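Local coordinates for protein major pepsin inhibitor 3 (PDB 1F32) that inhibits the aspartic protease pepsin, serving the parasitic roundworm Ascaris suum as a secreted, disulfide-bonded proteinase inhibitor, at residues Cys13-Asn18 / Lys39-Arg44; Thr8-Cys13 / Gly67-Lys72. All blocks are in the same frame, centred on the assembly; numbering follows the deposited sequence.

Contact 1: residues Cys13-Asn18 / Lys39-Arg44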
ATOM      1  N   CYS A  13      -2.777   7.825  -4.420  1.00 15.70           N
ATOM      2  CA  CYS A  13      -2.145   8.473  -3.293  1.00 16.00           C
ATOM      3  C   CYS A  13      -2.853   9.781  -2.996  1.00 16.42           C
ATOM      4  O   CYS A  13      -3.200  10.504  -3.912  1.00 17.21           O
ATOM      5  CB  CYS A  13      -0.674   8.763  -3.627  1.00 14.72           C
ATOM      6  SG  CYS A  13       0.249   9.540  -2.270  1.00 16.79           S
ATOM      7  N   THR A  14      -3.106  10.060  -1.722  1.00 19.04           N
ATOM      8  CA  THR A  14      -3.714  11.335  -1.335  1.00 19.30           C
ATOM      9  C   THR A  14      -3.321  11.654   0.098  1.00 17.86           C
ATOM     10  O   THR A  14      -2.601  10.875   0.736  1.00 14.95           O
ATOM     11  CB  THR A  14      -5.243  11.327  -1.471  1.00 23.36           C
ATOM     12  OG1 THR A  14      -5.727  12.676  -1.340  1.00 27.21           O
ATOM     13  CG2 THR A  14      -5.868  10.432  -0.414  1.00 22.05           C
ATOM     14  N   VAL A  15      -3.754  12.806   0.605  1.00 17.34           N
ATOM     15  CA  VAL A  15      -3.413  13.203   1.969  1.00 16.32           C
ATOM     16  C   VAL A  15      -4.637  13.736   2.712  1.00 18.10           C
ATOM     17  O   VAL A  15      -5.425  14.483   2.143  1.00 18.21           O
ATOM     18  CB  VAL A  15      -2.351  14.325   1.985  1.00 17.45           C
ATOM     19  CG1 VAL A  15      -1.935  14.636   3.426  1.00 17.20           C
ATOM     20  CG2 VAL A  15      -1.131  13.903   1.146  1.00 13.55           C
ATOM     21  N   LYS A  16      -4.787  13.343   3.975  1.00 19.07           N
ATOM     22  CA  LYS A  16      -5.890  13.826   4.815  1.00 18.57           C
ATOM     23  C   LYS A  16      -5.333  14.068   6.214  1.00 18.57           C
ATOM     24  O   LYS A  16      -4.810  13.146   6.845  1.00 18.04           O
ATOM     25  CB  LYS A  16      -7.025  12.810   4.900  1.00 22.00           C
ATOM     26  CG  LYS A  16      -8.205  13.316   5.736  1.00 24.82           C
ATOM     27  CD  LYS A  16      -9.362  12.320   5.746  1.00 31.24           C
ATOM     28  CE  LYS A  16     -10.589  12.897   6.443  1.00 34.85           C
ATOM     29  NZ  LYS A  16     -11.715  11.915   6.499  1.00 37.94           N
ATOM     30  N   ASP A  17      -5.459  15.299   6.696  1.00 19.16           N
ATOM     31  CA  ASP A  17      -4.948  15.669   8.012  1.00 21.14           C
ATOM     32  C   ASP A  17      -3.476  15.267   8.166  1.00 18.86           C
ATOM     33  O   ASP A  17      -3.080  14.677   9.174  1.00 18.72           O
ATOM     34  CB  ASP A  17      -5.780  15.021   9.129  1.00 23.27           C
ATOM     35  CG  ASP A  17      -7.203  15.554   9.184  1.00 29.00           C
ATOM     36  OD1 ASP A  17      -7.388  16.770   8.952  1.00 32.91           O
ATOM     37  OD2 ASP A  17      -8.133  14.765   9.471  1.00 30.74           O
ATOM     38  N   ASN A  18      -2.675  15.592   7.150  1.00 15.96           N
ATOM     39  CA  ASN A  18      -1.236  15.298   7.140  1.00 16.60           C
ATOM     40  C   ASN A  18      -0.905  13.839   6.878  1.00 17.14           C
ATOM     41  O   ASN A  18       0.266  13.495   6.698  1.00 15.47           O
ATOM     42  CB  ASN A  18      -0.568  15.681   8.470  1.00 16.78           C
ATOM     43  CG  ASN A  18      -0.546  17.174   8.710  1.00 18.84           C
ATOM     44  OD1 ASN A  18      -0.087  17.644   9.761  1.00 21.13           O
ATOM     45  ND2 ASN A  18      -1.035  17.927   7.747  1.00 14.56           N
ATOM     46  N   LYS A  39      -1.246  19.542   1.421  1.00 18.46           N
ATOM     47  CA  LYS A  39      -2.518  20.196   1.191  1.00 21.87           C
ATOM     48  C   LYS A  39      -2.731  20.500  -0.274  1.00 19.93           C
ATOM     49  O   LYS A  39      -3.813  20.246  -0.801  1.00 21.29           O
ATOM     50  CB  LYS A  39      -2.601  21.482   2.005  1.00 23.95           C
ATOM     51  CG  LYS A  39      -2.671  21.237   3.491  1.00 28.27           C
ATOM     52  CD  LYS A  39      -2.927  22.530   4.227  1.00 31.41           C
ATOM     53  CE  LYS A  39      -2.746  22.327   5.719  1.00 36.83           C
ATOM     54  NZ  LYS A  39      -3.562  21.182   6.209  1.00 39.21           N
ATOM     55  N   GLU A  40      -1.700  21.030  -0.929  1.00 20.09           N
ATOM     56  CA  GLU A  40      -1.777  21.362  -2.347  1.00 21.71           C
ATOM     57  C   GLU A  40      -1.981  20.091  -3.161  1.00 20.18           C
ATOM     58  O   GLU A  40      -2.788  20.058  -4.090  1.00 19.20           O
ATOM     59  CB  GLU A  40      -0.494  22.053  -2.816  1.00 25.31           C
ATOM     60  CG  GLU A  40      -0.119  23.282  -2.012  1.00 32.10           C
ATOM     61  CD  GLU A  40       1.080  24.006  -2.592  1.00 37.46           C
ATOM     62  OE1 GLU A  40       2.118  23.354  -2.847  1.00 42.43           O
ATOM     63  OE2 GLU A  40       0.985  25.233  -2.786  1.00 40.41           O
ATOM     64  N   PHE A  41      -1.235  19.043  -2.821  1.00 18.00           N
ATOM     65  CA  PHE A  41      -1.363  17.774  -3.535  1.00 17.30           C
ATOM     66  C   PHE A  41      -2.762  17.206  -3.385  1.00 17.47           C
ATOM     67  O   PHE A  41      -3.390  16.791  -4.361  1.00 19.66           O
ATOM     68  CB  PHE A  41      -0.362  16.754  -3.000  1.00 16.92           C
ATOM     69  CG  PHE A  41      -0.567  15.374  -3.538  1.00 16.79           C
ATOM     70  CD1 PHE A  41      -0.697  15.157  -4.912  1.00 16.27           C
ATOM     71  CD2 PHE A  41      -0.602  14.277  -2.678  1.00 15.19           C
ATOM     72  CE1 PHE A  41      -0.859  13.872  -5.422  1.00 15.14           C
ATOM     73  CE2 PHE A  41      -0.764  12.983  -3.189  1.00 14.14           C
ATOM     74  CZ  PHE A  41      -0.892  12.786  -4.564  1.00 15.96           C
ATOM     75  N   ALA A  42      -3.253  17.176  -2.155  1.00 17.53           N
ATOM     76  CA  ALA A  42      -4.579  16.633  -1.909  1.00 18.43           C
ATOM     77  C   ALA A  42      -5.627  17.365  -2.753  1.00 18.87           C
ATOM     78  O   ALA A  42      -6.549  16.751  -3.286  1.00 18.21           O
ATOM     79  CB  ALA A  42      -4.913  16.734  -0.441  1.00 17.82           C
ATOM     80  N   ALA A  43      -5.473  18.673  -2.876  1.00 19.43           N
ATOM     81  CA  ALA A  43      -6.399  19.490  -3.651  1.00 19.98           C
ATOM     82  C   ALA A  43      -6.328  19.089  -5.113  1.00 20.24           C
ATOM     83  O   ALA A  43      -7.350  18.968  -5.798  1.00 19.01           O
ATOM     84  CB  ALA A  43      -6.041  20.957  -3.502  1.00 19.94           C
ATOM     85  N   ARG A  44      -5.102  18.896  -5.580  1.00 21.06           N
ATOM     86  CA  ARG A  44      -4.827  18.500  -6.948  1.00 22.27           C
ATOM     87  C   ARG A  44      -5.470  17.143  -7.245  1.00 22.35           C
ATOM     88  O   ARG A  44      -6.063  16.950  -8.309  1.00 21.64           O
ATOM     89  CB  ARG A  44      -3.303  18.448  -7.142  1.00 22.33           C
ATOM     90  CG  ARG A  44      -2.822  18.308  -8.567  1.00 24.90           C
ATOM     91  CD  ARG A  44      -1.380  18.829  -8.715  1.00 22.34           C
ATOM     92  NE  ARG A  44      -0.397  18.017  -7.988  1.00 20.01           N
ATOM     93  CZ  ARG A  44       0.357  18.457  -6.983  1.00 22.16           C
ATOM     94  NH1 ARG A  44       0.257  19.714  -6.556  1.00 20.24           N
ATOM     95  NH2 ARG A  44       1.226  17.638  -6.400  1.00 21.28           N
TER
HETATM   96  O   HOH W   1      -2.344  20.469   8.805  1.00 26.59           O
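The Phe41 ring meets Val15 CG2 and Cys13 SG, and these apolar contacts carry most of the packing between Cys13-Asn18 and Lys39-Arg44. The CG of Phe41 stands anti to the backbone N (chi1 171°), and the ring reaches from the helix to the strand. The Val15 methyl CG2 meets the ring at its edge, close to the ring plane, 3.9 Å from Phe41 CD2. Cys13 adds a sulfur-aromatic contact, also at the edge: SG is 5.0 Å from the centroid of the Phe41 ring, and CE2 is the ring atom nearest to it. With SG anti to the backbone N of Cys13, the sulfur lies near that corner of the ring while bonded to Cys66 in a disulfide. Ala42, one residue on, turns its methyl to the strand and packs it against Val15 CB; the small side chain lets the two backbones come close, with CA of Val15 5.3 Å from CA of Ala42.

Two backbone carbonyls also rest on apolar atoms. Cys13 O approaches Phe41 CZ obliquely at 3.3 Å, and Val15 O rests 3.5 Å from Ala42 CB. Thr14 OG1 lies beside Ala42 as well. The amide N of Val15, buried here, has no hydrogen-bonding partner in the model.

Water provides the polar link at the far end. Asn18 ND2 and Lys39 NZ each donate to one water molecule, both at 3.0 Å, which joins the turn after the strand to the long lysine chain.

The local axes of 13-16 and 39-44 come within 7.1 Å at an angle of 123°; these segments belong to an outer strand of the three-stranded antiparallel sheet and to helix 35-52. Pro63 and Phe65 of the loop after helix 57-60 also touch Phe41, and Val45 extends the helix contact to Thr14.

Contact 2: residues Thr8-Cys13 / Gly67-Lys72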
ATOM      1  N   THR A   8       1.124  -4.111  -8.434  1.00 28.23           N
ATOM      2  CA  THR A   8       2.304  -3.275  -8.524  1.00 28.94           C
ATOM      3  C   THR A   8       1.822  -1.847  -8.718  1.00 26.55           C
ATOM      4  O   THR A   8       0.775  -1.622  -9.311  1.00 27.65           O
ATOM      5  CB  THR A   8       3.196  -3.701  -9.714  1.00 29.87           C
ATOM      6  OG1 THR A   8       3.749  -4.997  -9.445  1.00 32.43           O
ATOM      7  CG2 THR A   8       4.325  -2.708  -9.917  1.00 31.69           C
ATOM      8  N   GLY A   9       2.578  -0.888  -8.201  1.00 27.71           N
ATOM      9  CA  GLY A   9       2.195   0.506  -8.331  1.00 27.92           C
ATOM     10  C   GLY A   9       2.264   1.005  -9.763  1.00 27.99           C
ATOM     11  O   GLY A   9       2.677   0.265 -10.663  1.00 25.79           O
ATOM     12  N   PRO A  10       1.897   2.274 -10.000  1.00 27.88           N
ATOM     13  CA  PRO A  10       1.429   3.245  -9.000  1.00 27.38           C
ATOM     14  C   PRO A  10       0.053   2.972  -8.405  1.00 26.13           C
ATOM     15  O   PRO A  10      -0.824   2.398  -9.052  1.00 26.04           O
ATOM     16  CB  PRO A  10       1.445   4.568  -9.769  1.00 28.86           C
ATOM     17  CG  PRO A  10       2.523   4.365 -10.753  1.00 30.20           C
ATOM     18  CD  PRO A  10       2.260   2.966 -11.246  1.00 28.83           C
ATOM     19  N   PHE A  11      -0.130   3.408  -7.164  1.00 24.44           N
ATOM     20  CA  PHE A  11      -1.398   3.241  -6.463  1.00 23.30           C
ATOM     21  C   PHE A  11      -1.996   4.620  -6.253  1.00 22.88           C
ATOM     22  O   PHE A  11      -1.333   5.626  -6.486  1.00 22.47           O
ATOM     23  CB  PHE A  11      -1.165   2.567  -5.104  1.00 26.10           C
ATOM     24  CG  PHE A  11      -0.597   1.180  -5.214  1.00 27.50           C
ATOM     25  CD1 PHE A  11      -1.352   0.153  -5.765  1.00 30.19           C
ATOM     26  CD2 PHE A  11       0.703   0.914  -4.805  1.00 29.31           C
ATOM     27  CE1 PHE A  11      -0.818  -1.126  -5.907  1.00 30.38           C
ATOM     28  CE2 PHE A  11       1.242  -0.356  -4.944  1.00 29.36           C
ATOM     29  CZ  PHE A  11       0.478  -1.377  -5.497  1.00 28.58           C
ATOM     30  N   ILE A  12      -3.252   4.685  -5.840  1.00 19.33           N
ATOM     31  CA  ILE A  12      -3.846   5.990  -5.597  1.00 19.41           C
ATOM     32  C   ILE A  12      -3.199   6.566  -4.346  1.00 17.58           C
ATOM     33  O   ILE A  12      -3.083   5.885  -3.336  1.00 16.64           O
ATOM     34  CB  ILE A  12      -5.374   5.892  -5.401  1.00 20.74           C
ATOM     35  CG1 ILE A  12      -6.033   5.455  -6.713  1.00 23.65           C
ATOM     36  CG2 ILE A  12      -5.942   7.238  -4.979  1.00 21.43           C
ATOM     37  CD1 ILE A  12      -7.492   5.078  -6.566  1.00 26.05           C
ATOM     38  N   CYS A  13      -2.777   7.825  -4.420  1.00 15.70           N
ATOM     39  CA  CYS A  13      -2.145   8.473  -3.293  1.00 16.00           C
ATOM     40  C   CYS A  13      -2.853   9.781  -2.996  1.00 16.42           C
ATOM     41  O   CYS A  13      -3.200  10.504  -3.912  1.00 17.21           O
ATOM     42  CB  CYS A  13      -0.674   8.763  -3.627  1.00 14.72           C
ATOM     43  SG  CYS A  13       0.249   9.540  -2.270  1.00 16.79           S
ATOM     44  N   GLY A  67       5.717   7.514  -1.901  1.00 18.39           N
ATOM     45  CA  GLY A  67       6.509   6.296  -1.954  1.00 20.66           C
ATOM     46  C   GLY A  67       6.901   5.842  -3.350  1.00 19.69           C
ATOM     47  O   GLY A  67       6.470   6.421  -4.344  1.00 19.12           O
ATOM     48  N   PRO A  68       7.729   4.796  -3.454  1.00 22.11           N
ATOM     49  CA  PRO A  68       8.163   4.285  -4.760  1.00 23.19           C
ATOM     50  C   PRO A  68       6.949   3.991  -5.642  1.00 25.33           C
ATOM     51  O   PRO A  68       6.045   3.260  -5.241  1.00 25.61           O
ATOM     52  CB  PRO A  68       8.941   3.023  -4.385  1.00 24.22           C
ATOM     53  CG  PRO A  68       9.528   3.381  -3.046  1.00 25.69           C
ATOM     54  CD  PRO A  68       8.339   4.025  -2.353  1.00 22.87           C
ATOM     55  N   GLN A  69       6.916   4.560  -6.841  1.00 26.61           N
ATOM     56  CA  GLN A  69       5.767   4.350  -7.716  1.00 27.89           C
ATOM     57  C   GLN A  69       5.635   2.941  -8.287  1.00 28.28           C
ATOM     58  O   GLN A  69       4.628   2.610  -8.907  1.00 28.91           O
ATOM     59  CB  GLN A  69       5.768   5.392  -8.836  1.00 30.77           C
ATOM     60  CG  GLN A  69       5.606   6.826  -8.318  1.00 32.52           C
ATOM     61  CD  GLN A  69       4.295   7.040  -7.556  1.00 35.21           C
ATOM     62  OE1 GLN A  69       3.218   7.087  -8.147  1.00 35.53           O
ATOM     63  NE2 GLN A  69       4.390   7.165  -6.236  1.00 35.29           N
ATOM     64  N   ASP A  70       6.633   2.100  -8.058  1.00 26.99           N
ATOM     65  CA  ASP A  70       6.571   0.734  -8.556  1.00 28.22           C
ATOM     66  C   ASP A  70       6.618  -0.296  -7.429  1.00 26.55           C
ATOM     67  O   ASP A  70       6.892  -1.468  -7.669  1.00 25.34           O
ATOM     68  CB  ASP A  70       7.727   0.480  -9.522  1.00 29.57           C
ATOM     69  CG  ASP A  70       9.080   0.653  -8.866  1.00 30.27           C
ATOM     70  OD1 ASP A  70       9.145   1.189  -7.736  1.00 31.19           O
ATOM     71  OD2 ASP A  70      10.086   0.263  -9.494  1.00 34.77           O
ATOM     72  N   MET A  71       6.349   0.123  -6.200  1.00 25.72           N
ATOM     73  CA  MET A  71       6.408  -0.847  -5.118  1.00 25.96           C
ATOM     74  C   MET A  71       5.297  -1.881  -5.266  1.00 25.91           C
ATOM     75  O   MET A  71       4.324  -1.654  -5.984  1.00 24.02           O
ATOM     76  CB  MET A  71       6.359  -0.161  -3.751  1.00 28.27           C
ATOM     77  CG  MET A  71       5.076   0.533  -3.401  1.00 32.01           C
ATOM     78  SD  MET A  71       5.275   1.238  -1.748  1.00 34.41           S
ATOM     79  CE  MET A  71       4.097   2.539  -1.835  1.00 32.25           C
ATOM     80  N   LYS A  72       5.476  -3.024  -4.609  1.00 25.38           N
ATOM     81  CA  LYS A  72       4.520  -4.114  -4.676  1.00 24.69           C
ATOM     82  C   LYS A  72       3.618  -4.187  -3.449  1.00 21.85           C
ATOM     83  O   LYS A  72       3.987  -3.769  -2.355  1.00 20.51           O
ATOM     84  CB  LYS A  72       5.255  -5.446  -4.834  1.00 28.26           C
ATOM     85  CG  LYS A  72       6.131  -5.549  -6.076  1.00 32.71           C
ATOM     86  CD  LYS A  72       6.613  -6.986  -6.268  1.00 37.01           C
ATOM     87  CE  LYS A  72       7.620  -7.107  -7.414  1.00 37.79           C
ATOM     88  NZ  LYS A  72       8.905  -6.421  -7.093  1.00 40.33           N
TER
HETATM   89  O   HOH W   2      -0.005   7.893  -7.321  1.00 28.13           O
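Pro10 lays its ring against Gln69, the two side chains crossing at about a right angle, where two loops meet beside an antiparallel strand pairing. Thr8 and Lys72 form a non-hydrogen-bonded antiparallel pair at the junction of strands 5-8 and 72-76; beyond it Pro68 to Met71 make a type I beta turn, closed by Met71 N to Pro68 O.

The peptide bond before Pro10 is cis. Gln69 O sits against this linkage, 3.3 Å from Pro10 CG and 3.0 Å from Pro10 N, which has no hydrogen to offer, so the approach is pure contact. Gln69 OE1 touches Pro10 CB at 3.5 Å. The glutamine chain bends at chi2 (-60°), and its NE2 donates to Gly67 O across 2.9 Å; Gly67 O lies close to the plane of the Gln69 side-chain amide, and this bond helps fix the direction of the terminal amide.

Gly9 N donates to Met71 O at 2.9 Å. Phe11 CE2 also lies 3.5 Å from that oxygen of Met71, which sits oblique to the ring, while one face of the Phe11 ring is overlaid by Gly9 CA, offset toward the rim. CE2 also packs against Met71 CG. Leu82 and Val22 touch both Phe11 and Met71, so the pair bridges toward the strands of both sheets.

Thr8 and Lys72 run side by side on the same face of the sheet. The Thr8 methyl CG2, anti to the backbone N, lies near Asp70 O, whereas Thr8 OG1 is the branch beside the lysine chain.

A water donates to Phe11 O at 2.8 Å and, through a weak bond, to Gln69 OE1, 3.4 Å away.

How the contacts relate
Cys13 is the shared residue: it ends the 8-13 segment of contact 2 and begins the strand of contact 1, and the two contacts lie about 16 Å apart, centre to centre. Along the chain, contact 1 is nested inside the loop that contact 2 closes. Contact 2 lies nearer the middle of the molecule, its centre about 7 Å from the chain centre, where it holds the loop between strands 5-8 and 13-16 against the turn that enters strand 72-76; contact 1, centred about 16 Å from that point, packs the three-stranded sheet on its helix. The Cys13-Cys66 disulfide ties the start of strand 13-16 to the residue just before Gly67, so a covalent bond connects the two regions.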